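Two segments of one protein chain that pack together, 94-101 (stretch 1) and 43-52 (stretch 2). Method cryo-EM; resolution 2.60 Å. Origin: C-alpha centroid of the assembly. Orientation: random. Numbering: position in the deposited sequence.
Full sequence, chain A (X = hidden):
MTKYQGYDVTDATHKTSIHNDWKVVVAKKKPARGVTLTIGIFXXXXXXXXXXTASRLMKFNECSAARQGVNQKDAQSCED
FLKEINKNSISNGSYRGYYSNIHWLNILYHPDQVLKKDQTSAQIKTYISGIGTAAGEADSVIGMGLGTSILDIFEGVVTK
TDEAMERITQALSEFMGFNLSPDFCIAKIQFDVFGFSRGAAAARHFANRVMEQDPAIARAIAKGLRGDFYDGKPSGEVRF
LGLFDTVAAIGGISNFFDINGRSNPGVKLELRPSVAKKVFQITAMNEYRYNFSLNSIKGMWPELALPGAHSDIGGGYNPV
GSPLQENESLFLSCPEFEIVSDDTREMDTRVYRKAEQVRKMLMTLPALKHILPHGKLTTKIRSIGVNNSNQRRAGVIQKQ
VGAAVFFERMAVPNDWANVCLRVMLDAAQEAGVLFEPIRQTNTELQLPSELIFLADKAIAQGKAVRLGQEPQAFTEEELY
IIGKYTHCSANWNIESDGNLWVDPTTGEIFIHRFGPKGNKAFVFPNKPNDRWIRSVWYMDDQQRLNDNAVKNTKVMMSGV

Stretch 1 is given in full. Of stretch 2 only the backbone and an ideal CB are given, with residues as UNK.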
# COMPACT_ATOMS: atom_id res chain seq x y z
N SER A 94 -6.85 -14.20 -12.98
CA SER A 94 -7.44 -13.68 -11.76
C SER A 94 -7.81 -12.22 -11.91
O SER A 94 -7.75 -11.66 -13.00
CB SER A 94 -6.48 -13.86 -10.58
OG SER A 94 -6.78 -15.05 -9.86
N TYR A 95 -8.20 -11.60 -10.80
CA TYR A 95 -8.60 -10.20 -10.81
C TYR A 95 -7.38 -9.30 -10.94
O TYR A 95 -6.40 -9.46 -10.21
CB TYR A 95 -9.38 -9.87 -9.54
CG TYR A 95 -9.64 -8.39 -9.34
CD1 TYR A 95 -8.91 -7.65 -8.42
CD2 TYR A 95 -10.63 -7.74 -10.05
CE1 TYR A 95 -9.15 -6.31 -8.23
CE2 TYR A 95 -10.88 -6.40 -9.87
CZ TYR A 95 -10.14 -5.69 -8.96
OH TYR A 95 -10.38 -4.35 -8.77
N ARG A 96 -7.44 -8.35 -11.86
CA ARG A 96 -6.45 -7.30 -11.98
C ARG A 96 -7.07 -5.98 -11.55
O ARG A 96 -8.16 -5.62 -11.99
CB ARG A 96 -5.92 -7.17 -13.41
CG ARG A 96 -4.66 -6.34 -13.50
CD ARG A 96 -4.45 -5.79 -14.90
NE ARG A 96 -3.06 -5.41 -15.15
CZ ARG A 96 -2.04 -6.25 -15.19
NH1 ARG A 96 -2.23 -7.56 -15.02
NH2 ARG A 96 -0.81 -5.80 -15.42
N GLY A 97 -6.36 -5.25 -10.69
CA GLY A 97 -6.84 -3.98 -10.20
C GLY A 97 -6.49 -2.83 -11.12
O GLY A 97 -5.87 -2.99 -12.17
N TYR A 98 -6.90 -1.64 -10.71
CA TYR A 98 -6.64 -0.41 -11.43
C TYR A 98 -5.61 0.40 -10.66
O TYR A 98 -5.13 -0.00 -9.60
CB TYR A 98 -7.94 0.37 -11.64
CG TYR A 98 -7.87 1.46 -12.68
CD1 TYR A 98 -7.40 1.20 -13.96
CD2 TYR A 98 -8.29 2.74 -12.39
CE1 TYR A 98 -7.35 2.20 -14.91
CE2 TYR A 98 -8.25 3.74 -13.33
CZ TYR A 98 -7.77 3.47 -14.59
OH TYR A 98 -7.72 4.46 -15.53
N TYR A 99 -5.26 1.56 -11.20
CA TYR A 99 -4.33 2.45 -10.53
C TYR A 99 -4.90 2.88 -9.18
O TYR A 99 -6.07 3.25 -9.07
CB TYR A 99 -4.07 3.68 -11.40
CG TYR A 99 -3.25 3.37 -12.63
CD1 TYR A 99 -2.07 2.66 -12.53
CD2 TYR A 99 -3.66 3.79 -13.88
CE1 TYR A 99 -1.32 2.37 -13.65
CE2 TYR A 99 -2.92 3.51 -15.01
CZ TYR A 99 -1.75 2.80 -14.88
OH TYR A 99 -1.00 2.52 -16.00
N SER A 100 -4.06 2.81 -8.15
CA SER A 100 -4.49 3.19 -6.81
C SER A 100 -4.34 4.70 -6.66
O SER A 100 -3.96 5.41 -7.60
CB SER A 100 -3.68 2.44 -5.76
OG SER A 100 -2.33 2.29 -6.17
N ASN A 101 -4.63 5.21 -5.47
CA ASN A 101 -4.44 6.62 -5.20
C ASN A 101 -3.00 6.96 -4.89
O ASN A 101 -2.61 8.13 -4.99
CB ASN A 101 -5.33 7.05 -4.02
CG ASN A 101 -6.73 7.41 -4.45
OD1 ASN A 101 -7.00 7.59 -5.64
ND2 ASN A 101 -7.63 7.50 -3.49
N UNK A 43 4.36 4.13 -0.98
CA UNK A 43 4.24 2.70 -0.77
C UNK A 43 2.87 2.29 -1.29
O UNK A 43 1.85 2.62 -0.69
CB UNK A 43 4.42 2.32 0.70
N UNK A 44 2.84 1.55 -2.38
CA UNK A 44 1.55 1.19 -2.95
C UNK A 44 1.04 -0.11 -2.33
O UNK A 44 1.78 -0.85 -1.68
CB UNK A 44 1.65 1.05 -4.47
N UNK A 45 -0.24 -0.36 -2.53
CA UNK A 45 -0.80 -1.68 -2.34
C UNK A 45 -0.76 -2.45 -3.63
O UNK A 45 0.20 -2.34 -4.41
CB UNK A 45 -2.23 -1.60 -1.81
N UNK A 46 -1.80 -3.23 -3.90
CA UNK A 46 -1.93 -3.70 -5.26
C UNK A 46 -2.37 -2.54 -6.14
O UNK A 46 -3.08 -1.62 -5.71
CB UNK A 46 -2.92 -4.87 -5.35
N UNK A 47 -1.93 -2.57 -7.39
CA UNK A 47 -2.26 -1.49 -8.30
C UNK A 47 -2.83 -2.02 -9.59
O UNK A 47 -3.77 -2.82 -9.58
CB UNK A 47 -1.03 -0.63 -8.58
N UNK A 48 -2.26 -1.60 -10.72
CA UNK A 48 -2.66 -2.13 -12.02
C UNK A 48 -1.97 -3.48 -12.25
O UNK A 48 -1.34 -3.74 -13.27
CB UNK A 48 -2.32 -1.14 -13.14
N UNK A 49 -2.12 -4.35 -11.25
CA UNK A 49 -1.43 -5.63 -11.22
C UNK A 49 -2.36 -6.67 -10.61
O UNK A 49 -3.32 -6.34 -9.92
CB UNK A 49 -0.12 -5.53 -10.43
N UNK A 50 -2.05 -7.93 -10.88
CA UNK A 50 -2.73 -9.03 -10.21
C UNK A 50 -1.99 -9.39 -8.92
O UNK A 50 -0.80 -9.14 -8.77
CB UNK A 50 -2.83 -10.25 -11.13
N UNK A 51 -2.73 -9.97 -7.99
CA UNK A 51 -2.14 -10.44 -6.75
C UNK A 51 -1.41 -11.75 -6.99
O UNK A 51 -1.91 -12.64 -7.68
CB UNK A 51 -3.21 -10.61 -5.67
N UNK A 52 -0.22 -11.88 -6.42
CA UNK A 52 0.55 -13.09 -6.64
C UNK A 52 -0.04 -14.26 -5.86
O UNK A 52 -0.89 -14.09 -4.98
CB UNK A 52 2.01 -12.87 -6.24

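Position 43 lies beyond the reach of stretch 1: nothing of that stretch comes within 5.5 Å of its CB, and its extended backbone (phi/psi -97/111) admits almost any side chain. It is Phe43, which makes no contact here.

At position 44 the CA-to-CB bond points sideways, with the CB 4.5 Å from Ser100 OG. A short polar side chain able to accept a hydrogen bond, Asp or Asn, or with a bent chain Glu, would suit the hydroxyl. The residue is Asp44. Its carboxylate closes the gap, and Ser100 OG donates a short hydrogen bond of 2.5 Å to Asp44 OD1.

Positions 45 and 46 receive little guidance from stretch 1, since neither CB has any of its atoms within 5.5 Å. The angles at 45 (-91/-142) make glycine a comfortable choice, while 46 (-73/148) accepts many residues; they are Gly45 and Thr46, and the side chain of Thr46 stays at the margin.

At position 47 phi/psi of -129/-128 is a conformation that glycine adopts most readily. A CB would have room, 4.0 Å from Ser100 OG, so the backbone angles rather than crowding argue for glycine. Gly47 brings its backbone close to stretch 1, with Gly47 C 3.1 Å from Tyr98 O.

Position 48 has its CB 3.7 Å from Tyr99 CE1 and 4.1 Å from Gly97 O, between an aromatic ring and a carbonyl. A medium-sized polar side chain, Asn, Gln or His, could meet both, and a flat hydrophobic one could cover the ring. Asn48 fills the place, its side-chain amide lying over one face of the Tyr99 ring. Its backbone adds a CA-H...O contact, Asn48 CA to Gly97 O at 3.3 Å.

Position 49 points its CB away from stretch 1, leaving the choice wide, although a strongly basic group would approach the Arg96 guanidinium, whose NH2 is 5.0 Å from the CB. It is Asn49. The backbone does the work: Gly97 N donates a weak hydrogen bond to Asn49 O (3.3 Å).

At position 50 the CB is 3.8 Å from Tyr95 O and 5.2 Å from Ser94 CB. The nearby carbonyls favour a long donor such as Arg, Lys or Gln, while an acid could answer the charge of Arg96. The residue is Arg50, whose NE and NH2 both make weak hydrogen bonds to Ser94 O, at 3.2 and 3.3 Å. Arg50 NH1 also lies 3.0 Å from Arg96 NH1, two like charges close together and not hydrogen-bonded.

At 51 and 52 no atom of stretch 1 lies within 5.5 Å of the CB, so most side chains would do. They are Glu51 and Asn52, whose side chain caps a backbone N just past the stretch.

Stretch 2 (43-52) FDGTGNNREN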
# COMPACT_ATOMS: atom_id res chain seq x y z
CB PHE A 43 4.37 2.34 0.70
CG PHE A 43 5.74 2.46 1.26
CD1 PHE A 43 6.65 1.43 1.13
CD2 PHE A 43 6.10 3.57 1.99
CE1 PHE A 43 7.90 1.53 1.67
CE2 PHE A 43 7.35 3.68 2.53
CZ PHE A 43 8.25 2.66 2.38
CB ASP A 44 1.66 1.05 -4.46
CG ASP A 44 0.36 1.34 -5.17
OD1 ASP A 44 -0.68 1.40 -4.49
OD2 ASP A 44 0.38 1.51 -6.40
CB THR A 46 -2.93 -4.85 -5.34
OG1 THR A 46 -2.76 -5.71 -4.20
CG2 THR A 46 -2.70 -5.67 -6.59
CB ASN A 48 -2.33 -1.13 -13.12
CG ASN A 48 -3.45 -0.99 -14.12
OD1 ASN A 48 -4.21 -1.92 -14.36
ND2 ASN A 48 -3.57 0.19 -14.71
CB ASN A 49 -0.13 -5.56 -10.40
CG ASN A 49 0.81 -4.49 -10.89
OD1 ASN A 49 1.40 -3.75 -10.10
ND2 ASN A 49 0.99 -4.41 -12.20
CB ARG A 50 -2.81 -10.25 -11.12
CG ARG A 50 -3.44 -9.98 -12.47
CD ARG A 50 -3.49 -11.23 -13.32
NE ARG A 50 -4.73 -11.33 -14.07
CZ ARG A 50 -4.99 -10.65 -15.18
NH1 ARG A 50 -4.09 -9.81 -15.68
NH2 ARG A 50 -6.15 -10.81 -15.80
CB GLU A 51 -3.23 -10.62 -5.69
CG GLU A 51 -2.73 -10.50 -4.27
CD GLU A 51 -3.84 -10.65 -3.25
OE1 GLU A 51 -4.97 -11.02 -3.65
OE2 GLU A 51 -3.60 -10.41 -2.06
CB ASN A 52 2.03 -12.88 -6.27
CG ASN A 52 2.22 -12.33 -4.87
OD1 ASN A 52 1.38 -12.53 -3.99
ND2 ASN A 52 3.33 -11.65 -4.66
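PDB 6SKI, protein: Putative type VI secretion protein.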